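Local coordinates for putative endonuclease/exonuclease/phosphatase family protein (Bacteroides vulgatus ATCC 8482, PDB 3G6S), which probably hydrolyses phosphodiester bonds as a nuclease of the endonuclease/exonuclease/phosphatase family, at residues Arg26-Leu39 / Pro244-Ala256. Numbering follows the deposited sequence.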
# COMPACT_ATOMS: atom_id res chain seq x y z
N ARG A 26 -9.53 17.20 0.46
CA ARG A 26 -8.32 16.55 0.92
C ARG A 26 -7.27 16.41 -0.16
O ARG A 26 -6.08 16.23 0.13
CB ARG A 26 -8.68 15.18 1.49
CG ARG A 26 -9.74 15.29 2.58
CD ARG A 26 -10.03 13.97 3.28
NE ARG A 26 -10.87 13.06 2.49
CZ ARG A 26 -10.41 12.13 1.66
NH1 ARG A 26 -9.10 11.98 1.49
NH2 ARG A 26 -11.25 11.32 1.03
N LYS A 27 -7.72 16.52 -1.42
CA LYS A 27 -6.86 16.42 -2.60
C LYS A 27 -5.49 17.08 -2.42
O LYS A 27 -4.47 16.42 -2.50
CB LYS A 27 -7.52 17.08 -3.81
CG LYS A 27 -8.85 16.50 -4.27
CD LYS A 27 -9.20 16.99 -5.69
CE LYS A 27 -9.13 18.51 -5.83
NZ LYS A 27 -9.15 18.93 -7.25
N ASP A 28 -5.50 18.39 -2.20
CA ASP A 28 -4.26 19.14 -2.04
C ASP A 28 -3.46 18.74 -0.82
O ASP A 28 -2.23 18.62 -0.90
CB ASP A 28 -4.56 20.64 -2.00
CG ASP A 28 -4.85 21.20 -3.38
OD1 ASP A 28 -5.70 20.62 -4.10
OD2 ASP A 28 -4.23 22.23 -3.75
N ARG A 29 -4.15 18.52 0.30
CA ARG A 29 -3.47 18.12 1.53
C ARG A 29 -2.69 16.82 1.32
O ARG A 29 -1.56 16.70 1.78
CB ARG A 29 -4.50 17.94 2.66
CG ARG A 29 -5.19 19.22 3.10
CD ARG A 29 -5.70 19.11 4.53
NE ARG A 29 -6.99 18.44 4.64
CZ ARG A 29 -8.17 19.05 4.59
NH1 ARG A 29 -8.23 20.37 4.42
NH2 ARG A 29 -9.30 18.36 4.71
N VAL A 30 -3.29 15.85 0.63
CA VAL A 30 -2.64 14.56 0.36
C VAL A 30 -1.42 14.70 -0.55
O VAL A 30 -0.35 14.15 -0.26
CB VAL A 30 -3.63 13.54 -0.25
CG1 VAL A 30 -2.91 12.23 -0.55
CG2 VAL A 30 -4.78 13.28 0.72
N CYS A 31 -1.57 15.42 -1.66
CA CYS A 31 -0.46 15.64 -2.59
C CYS A 31 0.69 16.34 -1.87
O CYS A 31 1.86 15.96 -2.01
CB CYS A 31 -0.88 16.52 -3.77
SG CYS A 31 -2.13 15.82 -4.87
N GLN A 32 0.35 17.37 -1.11
CA GLN A 32 1.35 18.14 -0.39
C GLN A 32 2.15 17.27 0.56
O GLN A 32 3.37 17.35 0.62
CB GLN A 32 0.70 19.30 0.37
CG GLN A 32 1.66 20.45 0.66
CD GLN A 32 2.35 20.96 -0.61
OE1 GLN A 32 1.69 21.41 -1.56
NE2 GLN A 32 3.68 20.87 -0.64
N PHE A 33 1.45 16.42 1.31
CA PHE A 33 2.10 15.53 2.26
C PHE A 33 3.17 14.69 1.54
O PHE A 33 4.32 14.60 1.99
CB PHE A 33 1.06 14.61 2.90
CG PHE A 33 1.62 13.68 3.93
CD1 PHE A 33 1.74 14.08 5.25
CD2 PHE A 33 2.02 12.40 3.58
CE1 PHE A 33 2.26 13.22 6.21
CE2 PHE A 33 2.53 11.52 4.53
CZ PHE A 33 2.65 11.93 5.85
N ILE A 34 2.78 14.09 0.42
CA ILE A 34 3.68 13.27 -0.39
C ILE A 34 4.93 14.03 -0.82
O ILE A 34 6.05 13.55 -0.58
CB ILE A 34 2.94 12.74 -1.64
CG1 ILE A 34 1.76 11.86 -1.19
CG2 ILE A 34 3.90 11.94 -2.52
CD1 ILE A 34 0.89 11.35 -2.34
N LYS A 35 4.77 15.19 -1.44
CA LYS A 35 5.94 15.97 -1.87
C LYS A 35 6.76 16.46 -0.67
O LYS A 35 7.98 16.44 -0.72
CB LYS A 35 5.52 17.16 -2.74
CG LYS A 35 5.01 16.80 -4.13
CD LYS A 35 3.51 17.07 -4.28
CE LYS A 35 3.23 18.53 -4.62
NZ LYS A 35 3.85 18.93 -5.92
N ASP A 36 6.08 16.90 0.39
CA ASP A 36 6.76 17.40 1.59
C ASP A 36 7.67 16.33 2.22
O ASP A 36 8.85 16.60 2.51
CB ASP A 36 5.75 17.83 2.66
CG ASP A 36 5.16 19.21 2.40
OD1 ASP A 36 5.39 19.79 1.30
OD2 ASP A 36 4.43 19.70 3.30
N HIS A 37 7.13 15.14 2.45
CA HIS A 37 7.91 14.07 3.05
C HIS A 37 8.79 13.37 2.03
O HIS A 37 9.47 12.40 2.36
CB HIS A 37 6.99 13.07 3.73
CG HIS A 37 6.39 13.58 5.01
ND1 HIS A 37 5.40 14.54 5.03
CD2 HIS A 37 6.68 13.30 6.30
CE1 HIS A 37 5.10 14.83 6.28
NE2 HIS A 37 5.86 14.10 7.07
N GLU A 38 8.78 13.88 0.81
CA GLU A 38 9.59 13.34 -0.29
C GLU A 38 9.49 11.83 -0.44
O GLU A 38 10.49 11.13 -0.47
CB GLU A 38 11.04 13.72 -0.10
CG GLU A 38 11.28 15.20 -0.26
CD GLU A 38 12.74 15.55 -0.19
OE1 GLU A 38 13.35 15.32 0.89
OE2 GLU A 38 13.27 16.03 -1.21
N LEU A 39 8.26 11.35 -0.54
CA LEU A 39 8.02 9.93 -0.71
C LEU A 39 8.59 9.47 -2.06
O LEU A 39 8.37 10.11 -3.08
CB LEU A 39 6.52 9.67 -0.63
CG LEU A 39 5.99 9.34 0.77
CD1 LEU A 39 6.69 10.16 1.84
CD2 LEU A 39 4.49 9.57 0.81
N PRO A 244 -7.31 16.76 13.23
CA PRO A 244 -8.75 17.04 13.15
C PRO A 244 -9.18 18.18 12.23
O PRO A 244 -10.26 18.14 11.65
CB PRO A 244 -9.13 17.29 14.61
CG PRO A 244 -8.23 16.32 15.33
CD PRO A 244 -6.90 16.57 14.63
N GLU A 245 -8.33 19.19 12.10
CA GLU A 245 -8.63 20.33 11.23
C GLU A 245 -8.27 19.99 9.79
O GLU A 245 -9.14 19.94 8.91
CB GLU A 245 -7.84 21.57 11.68
CG GLU A 245 -8.09 22.04 13.12
CD GLU A 245 -7.20 21.33 14.15
OE1 GLU A 245 -7.36 20.10 14.35
OE2 GLU A 245 -6.33 22.00 14.75
N ALA A 246 -6.99 19.74 9.54
CA ALA A 246 -6.51 19.39 8.20
C ALA A 246 -6.37 17.88 8.02
O ALA A 246 -5.27 17.37 7.82
CB ALA A 246 -5.17 20.08 7.94
N LEU A 247 -7.49 17.18 8.08
CA LEU A 247 -7.52 15.73 7.95
C LEU A 247 -7.17 15.28 6.53
O LEU A 247 -7.69 15.81 5.55
CB LEU A 247 -8.90 15.21 8.33
CG LEU A 247 -8.99 14.04 9.31
CD1 LEU A 247 -8.05 14.26 10.48
CD2 LEU A 247 -10.42 13.92 9.80
N LEU A 248 -6.28 14.29 6.43
CA LEU A 248 -5.88 13.77 5.12
C LEU A 248 -6.78 12.63 4.66
O LEU A 248 -7.12 12.52 3.47
CB LEU A 248 -4.43 13.26 5.17
CG LEU A 248 -3.26 14.19 4.84
CD1 LEU A 248 -3.34 15.47 5.66
CD2 LEU A 248 -1.96 13.46 5.13
N SER A 249 -7.18 11.79 5.60
CA SER A 249 -7.98 10.63 5.27
C SER A 249 -8.49 10.01 6.55
O SER A 249 -8.13 10.47 7.63
CB SER A 249 -7.10 9.64 4.48
OG SER A 249 -7.46 8.30 4.72
N ASP A 250 -9.33 8.98 6.46
CA ASP A 250 -9.79 8.33 7.68
C ASP A 250 -8.67 7.41 8.17
O ASP A 250 -8.73 6.88 9.28
CB ASP A 250 -11.08 7.52 7.44
CG ASP A 250 -11.00 6.65 6.21
OD1 ASP A 250 -9.88 6.31 5.79
OD2 ASP A 250 -12.08 6.30 5.67
N HIS A 251 -7.65 7.23 7.33
CA HIS A 251 -6.49 6.41 7.68
C HIS A 251 -5.25 7.28 7.88
O HIS A 251 -5.20 8.44 7.45
CB HIS A 251 -6.17 5.41 6.57
CG HIS A 251 -7.04 4.19 6.57
ND1 HIS A 251 -8.32 4.19 6.07
CD2 HIS A 251 -6.77 2.92 6.94
CE1 HIS A 251 -8.81 2.96 6.14
NE2 HIS A 251 -7.89 2.17 6.67
N ASN A 252 -4.25 6.70 8.54
CA ASN A 252 -2.98 7.37 8.75
C ASN A 252 -1.95 6.65 7.88
O ASN A 252 -1.87 5.43 7.87
CB ASN A 252 -2.54 7.29 10.22
CG ASN A 252 -3.10 8.42 11.07
OD1 ASN A 252 -3.55 9.45 10.54
ND2 ASN A 252 -3.06 8.25 12.39
N PRO A 253 -1.14 7.39 7.12
CA PRO A 253 -0.13 6.76 6.27
C PRO A 253 1.01 6.21 7.11
O PRO A 253 1.26 6.68 8.23
CB PRO A 253 0.34 7.92 5.39
CG PRO A 253 0.27 9.08 6.37
CD PRO A 253 -1.06 8.86 7.04
N GLN A 254 1.71 5.20 6.59
CA GLN A 254 2.84 4.62 7.31
C GLN A 254 4.10 4.78 6.47
O GLN A 254 4.23 4.15 5.42
CB GLN A 254 2.62 3.13 7.58
CG GLN A 254 3.56 2.59 8.65
CD GLN A 254 3.76 1.08 8.61
OE1 GLN A 254 2.83 0.31 8.37
NE2 GLN A 254 5.00 0.65 8.85
N LEU A 255 5.03 5.63 6.91
CA LEU A 255 6.27 5.82 6.16
C LEU A 255 7.35 4.86 6.63
O LEU A 255 7.33 4.38 7.76
CB LEU A 255 6.78 7.26 6.29
CG LEU A 255 5.76 8.39 6.08
CD1 LEU A 255 6.51 9.71 5.84
CD2 LEU A 255 4.87 8.09 4.90
N ALA A 256 8.31 4.57 5.76
CA ALA A 256 9.39 3.66 6.12
C ALA A 256 10.66 4.00 5.35
O ALA A 256 10.66 3.99 4.12
CB ALA A 256 8.98 2.22 5.85
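Phe33 projects from helix 27-36 into a closely packed hydrophobic seam made by Leu248, Pro253 and Leu255. With CG anti to the backbone N (chi1 -178°), its ring reaches out from the helix: Leu248 CD2 makes an off-centre CH-pi contact 4.2 Å from the ring centroid, Pro253 CG comes obliquely to within 3.7 Å of Phe33 CZ, and Leu255 CD2 lies at the edge. Leu255 CD1 also packs 3.6 Å from His37 CD2 and touches Leu39 CD1, closing the seam beyond the helix, where Glu38 completes a Schellman motif.

The looser, more solvent-exposed side, at Arg29, Ala246 and Glu245, is polar. Arg29 NE (2.9 Å) and NH2 (3.1 Å) both hydrogen-bond Leu247 O, a side-on grip with the oxygen in the guanidinium plane, while Ala246 CA sits over one face, toward its rim. A leucine in place of Arg29 would probably leave Leu247 O without these two donors and the 244-248 loop less firmly tied to the helix. Deeper in, buried Arg26 hydrogen-bonds Leu248 O through NH1 at 2.9 Å, and its guanidinium also donates to Asn21, Ile11 and Arg12 carbonyls.

Helix 27-36 thus packs on the loop leading into strand 254-260 and on that strand's start, beside strand 2-10 in a mixed sheet, consistent with the layered alpha/beta sandwich of the DNase I-like fold.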